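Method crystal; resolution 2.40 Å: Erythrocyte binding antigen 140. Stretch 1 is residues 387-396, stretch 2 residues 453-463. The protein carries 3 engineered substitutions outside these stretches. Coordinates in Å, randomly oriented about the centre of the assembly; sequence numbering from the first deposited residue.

Stretch 1 (387-396) DENALCSIIQ
Stretch 2, residues 453-463: VWKVMSAVLKN

Helix 388-396 packs against a segment that starts as helix from V453, the N-to-C directions of the two helices 140° apart, closer to antiparallel than parallel, and their axes no closer than 11.5 Å; farther on the chain reaches an extended L461 and K462 (phi/psi -106/139 and -67/145), then N463 at 42/79. The register is descending: E388 pairs with K462 and C392 with L461, each with CA atoms 7.1 Å apart, I395 with M457 at the same CA spacing, and Q396 with W454 at 8.5 Å. Together the stretches bury 479 Å².

D387 opens the helix as N-cap. With chi1 at p, its OD1 accepts from A390 N at 2.7 Å, supplying an acceptor to a first-turn amide. E388 leaves the backbone sideways, but its m, t rotamer carries the carboxylate across: OE2 accepts a hydrogen bond from N463 ND2 (chi1 m) at 3.0 Å and lies 3.4 Å from K462 CB. This polar bond sits at the exposed end, where K462, all t beyond an m chi1, leads its amine away.

One turn on, L391 (chi1 -112°, chi2 t) points toward the partner, its CB 3.9 Å from L461 CD2; that methyl also lies 4.1 Å from C392 N. L461 (m, t) thus lays a branched end against the helix.

I395 has the largest area covered by the other stretch, 101 Å², and its m, m rotamer spreads its carbons among four side chains: CG2 meets W454 CZ3 at 3.8 Å and M457 CB at 4.1 Å, CD1 meets V460 CG2 at 4.1 Å, and CG1 meets L461 CD2 at 4.0 Å. A branched aliphatic suits a buried site with four side-chain neighbours. M457 (m, t, p) also brings CE to 3.7 Å from I395 O. Finally, Q396 (m, t) sets CG 3.4 Å from CH2 of W454 (chi1 t); NE2 is satisfied elsewhere in the structure.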

# COMPACT_ATOMS: atom_id res chain seq x y z
N ASP A 387 -22.09 27.02 -10.04
CA ASP A 387 -21.36 27.07 -11.31
C ASP A 387 -20.00 26.39 -11.20
O ASP A 387 -19.55 26.07 -10.10
CB ASP A 387 -21.21 28.52 -11.79
CG ASP A 387 -20.35 29.35 -10.86
OD1 ASP A 387 -19.21 28.94 -10.56
OD2 ASP A 387 -20.82 30.42 -10.42
N GLU A 388 -19.35 26.18 -12.34
CA GLU A 388 -18.08 25.48 -12.39
C GLU A 388 -17.00 26.14 -11.54
O GLU A 388 -16.30 25.47 -10.79
CB GLU A 388 -17.58 25.38 -13.83
CG GLU A 388 -18.13 24.20 -14.61
CD GLU A 388 -17.60 24.13 -16.02
OE1 GLU A 388 -17.00 25.13 -16.48
OE2 GLU A 388 -17.78 23.09 -16.68
N ASN A 389 -16.87 27.46 -11.67
CA ASN A 389 -15.82 28.20 -10.97
C ASN A 389 -15.97 28.12 -9.45
O ASN A 389 -14.97 28.07 -8.73
CB ASN A 389 -15.81 29.66 -11.42
CG ASN A 389 -15.57 29.80 -12.91
OD1 ASN A 389 -15.04 28.90 -13.55
ND2 ASN A 389 -15.95 30.95 -13.47
N ALA A 390 -17.21 28.10 -8.97
CA ALA A 390 -17.47 28.03 -7.54
C ALA A 390 -17.19 26.62 -7.04
O ALA A 390 -16.45 26.44 -6.07
CB ALA A 390 -18.91 28.41 -7.25
N LEU A 391 -17.78 25.63 -7.70
CA LEU A 391 -17.54 24.24 -7.35
C LEU A 391 -16.04 23.98 -7.33
O LEU A 391 -15.52 23.33 -6.42
CB LEU A 391 -18.20 23.31 -8.37
CG LEU A 391 -19.37 22.49 -7.85
CD1 LEU A 391 -20.03 21.73 -9.00
CD2 LEU A 391 -18.91 21.53 -6.77
N CYS A 392 -15.35 24.51 -8.33
CA CYS A 392 -13.90 24.37 -8.42
C CYS A 392 -13.22 24.87 -7.16
O CYS A 392 -12.42 24.16 -6.55
CB CYS A 392 -13.36 25.13 -9.63
SG CYS A 392 -11.56 25.18 -9.69
N SER A 393 -13.54 26.10 -6.76
CA SER A 393 -12.89 26.71 -5.61
C SER A 393 -13.26 26.00 -4.30
O SER A 393 -12.43 25.91 -3.39
CB SER A 393 -13.21 28.21 -5.53
OG SER A 393 -14.61 28.45 -5.53
N ILE A 394 -14.48 25.50 -4.21
CA ILE A 394 -14.92 24.78 -3.02
C ILE A 394 -14.15 23.48 -2.83
O ILE A 394 -13.85 23.08 -1.70
CB ILE A 394 -16.43 24.47 -3.07
CG1 ILE A 394 -17.24 25.76 -2.94
CG2 ILE A 394 -16.81 23.51 -1.96
CD1 ILE A 394 -18.73 25.56 -3.09
N ILE A 395 -13.86 22.80 -3.93
CA ILE A 395 -13.10 21.55 -3.88
C ILE A 395 -11.67 21.85 -3.44
O ILE A 395 -11.08 21.09 -2.67
CB ILE A 395 -13.08 20.84 -5.25
CG1 ILE A 395 -14.47 20.29 -5.59
CG2 ILE A 395 -12.06 19.71 -5.26
CD1 ILE A 395 -14.96 19.22 -4.65
N GLN A 396 -11.13 22.95 -3.94
CA GLN A 396 -9.76 23.34 -3.60
C GLN A 396 -9.64 23.73 -2.13
O GLN A 396 -8.60 23.51 -1.52
CB GLN A 396 -9.29 24.49 -4.49
CG GLN A 396 -8.91 24.06 -5.90
CD GLN A 396 -8.20 25.15 -6.67
OE1 GLN A 396 -7.86 26.21 -6.12
NE2 GLN A 396 -7.96 24.91 -7.95
N VAL A 453 -3.95 13.03 -4.94
CA VAL A 453 -5.04 13.51 -4.11
C VAL A 453 -5.91 14.45 -4.94
O VAL A 453 -7.13 14.36 -4.93
CB VAL A 453 -4.54 14.24 -2.85
CG1 VAL A 453 -5.69 14.92 -2.13
CG2 VAL A 453 -3.83 13.26 -1.93
N TRP A 454 -5.27 15.36 -5.67
CA TRP A 454 -6.01 16.29 -6.51
C TRP A 454 -6.70 15.57 -7.66
O TRP A 454 -7.80 15.95 -8.07
CB TRP A 454 -5.11 17.39 -7.06
CG TRP A 454 -5.87 18.28 -7.98
CD1 TRP A 454 -5.73 18.38 -9.33
CD2 TRP A 454 -6.92 19.18 -7.61
NE1 TRP A 454 -6.62 19.30 -9.83
CE2 TRP A 454 -7.36 19.80 -8.79
CE3 TRP A 454 -7.53 19.52 -6.40
CZ2 TRP A 454 -8.38 20.75 -8.80
CZ3 TRP A 454 -8.54 20.46 -6.41
CH2 TRP A 454 -8.96 21.06 -7.60
N LYS A 455 -6.04 14.55 -8.20
CA LYS A 455 -6.61 13.78 -9.30
C LYS A 455 -7.97 13.20 -8.94
O LYS A 455 -8.92 13.31 -9.71
CB LYS A 455 -5.66 12.65 -9.72
CG LYS A 455 -4.60 13.06 -10.72
CD LYS A 455 -3.69 11.90 -11.10
CE LYS A 455 -2.70 12.31 -12.17
NZ LYS A 455 -1.77 11.20 -12.53
N VAL A 456 -8.06 12.58 -7.76
CA VAL A 456 -9.30 11.92 -7.37
C VAL A 456 -10.38 12.93 -6.98
O VAL A 456 -11.56 12.69 -7.21
CB VAL A 456 -9.09 10.90 -6.21
CG1 VAL A 456 -8.09 9.83 -6.62
CG2 VAL A 456 -8.65 11.59 -4.94
N MET A 457 -9.97 14.05 -6.40
CA MET A 457 -10.93 15.07 -5.98
C MET A 457 -11.46 15.84 -7.19
O MET A 457 -12.61 16.26 -7.20
CB MET A 457 -10.30 16.05 -4.99
CG MET A 457 -9.96 15.43 -3.64
SD MET A 457 -9.44 16.68 -2.45
CE MET A 457 -11.00 17.44 -2.02
N SER A 458 -10.61 16.01 -8.20
CA SER A 458 -10.98 16.78 -9.38
C SER A 458 -11.89 15.98 -10.30
O SER A 458 -12.41 16.52 -11.28
CB SER A 458 -9.72 17.21 -10.13
OG SER A 458 -8.98 16.09 -10.59
N ALA A 459 -12.07 14.70 -9.99
CA ALA A 459 -12.86 13.82 -10.83
C ALA A 459 -14.35 14.16 -10.81
O ALA A 459 -15.09 13.76 -11.71
CB ALA A 459 -12.66 12.38 -10.40
N VAL A 460 -14.78 14.90 -9.80
CA VAL A 460 -16.19 15.25 -9.67
C VAL A 460 -16.55 16.56 -10.37
O VAL A 460 -17.70 17.01 -10.29
CB VAL A 460 -16.62 15.34 -8.19
CG1 VAL A 460 -16.28 14.05 -7.46
CG2 VAL A 460 -15.96 16.54 -7.52
N LEU A 461 -15.59 17.16 -11.06
CA LEU A 461 -15.80 18.44 -11.73
C LEU A 461 -15.92 18.29 -13.25
O LEU A 461 -15.17 17.52 -13.86
CB LEU A 461 -14.65 19.39 -11.42
CG LEU A 461 -14.42 19.72 -9.95
CD1 LEU A 461 -13.07 20.41 -9.78
CD2 LEU A 461 -15.53 20.60 -9.41
N LYS A 462 -16.86 19.02 -13.84
CA LYS A 462 -16.93 19.12 -15.29
C LYS A 462 -15.69 19.89 -15.76
O LYS A 462 -15.24 20.80 -15.07
CB LYS A 462 -18.19 19.87 -15.73
CG LYS A 462 -19.49 19.23 -15.30
CD LYS A 462 -20.68 20.08 -15.73
CE LYS A 462 -22.00 19.49 -15.27
NZ LYS A 462 -23.16 20.36 -15.64
N ASN A 463 -15.16 19.52 -16.92
CA ASN A 463 -13.94 20.15 -17.42
C ASN A 463 -12.93 20.34 -16.30
O ASN A 463 -12.79 21.44 -15.77
CB ASN A 463 -14.27 21.50 -18.07
CG ASN A 463 -15.23 21.37 -19.24
OD1 ASN A 463 -14.83 21.05 -20.35
ND2 ASN A 463 -16.51 21.64 -18.98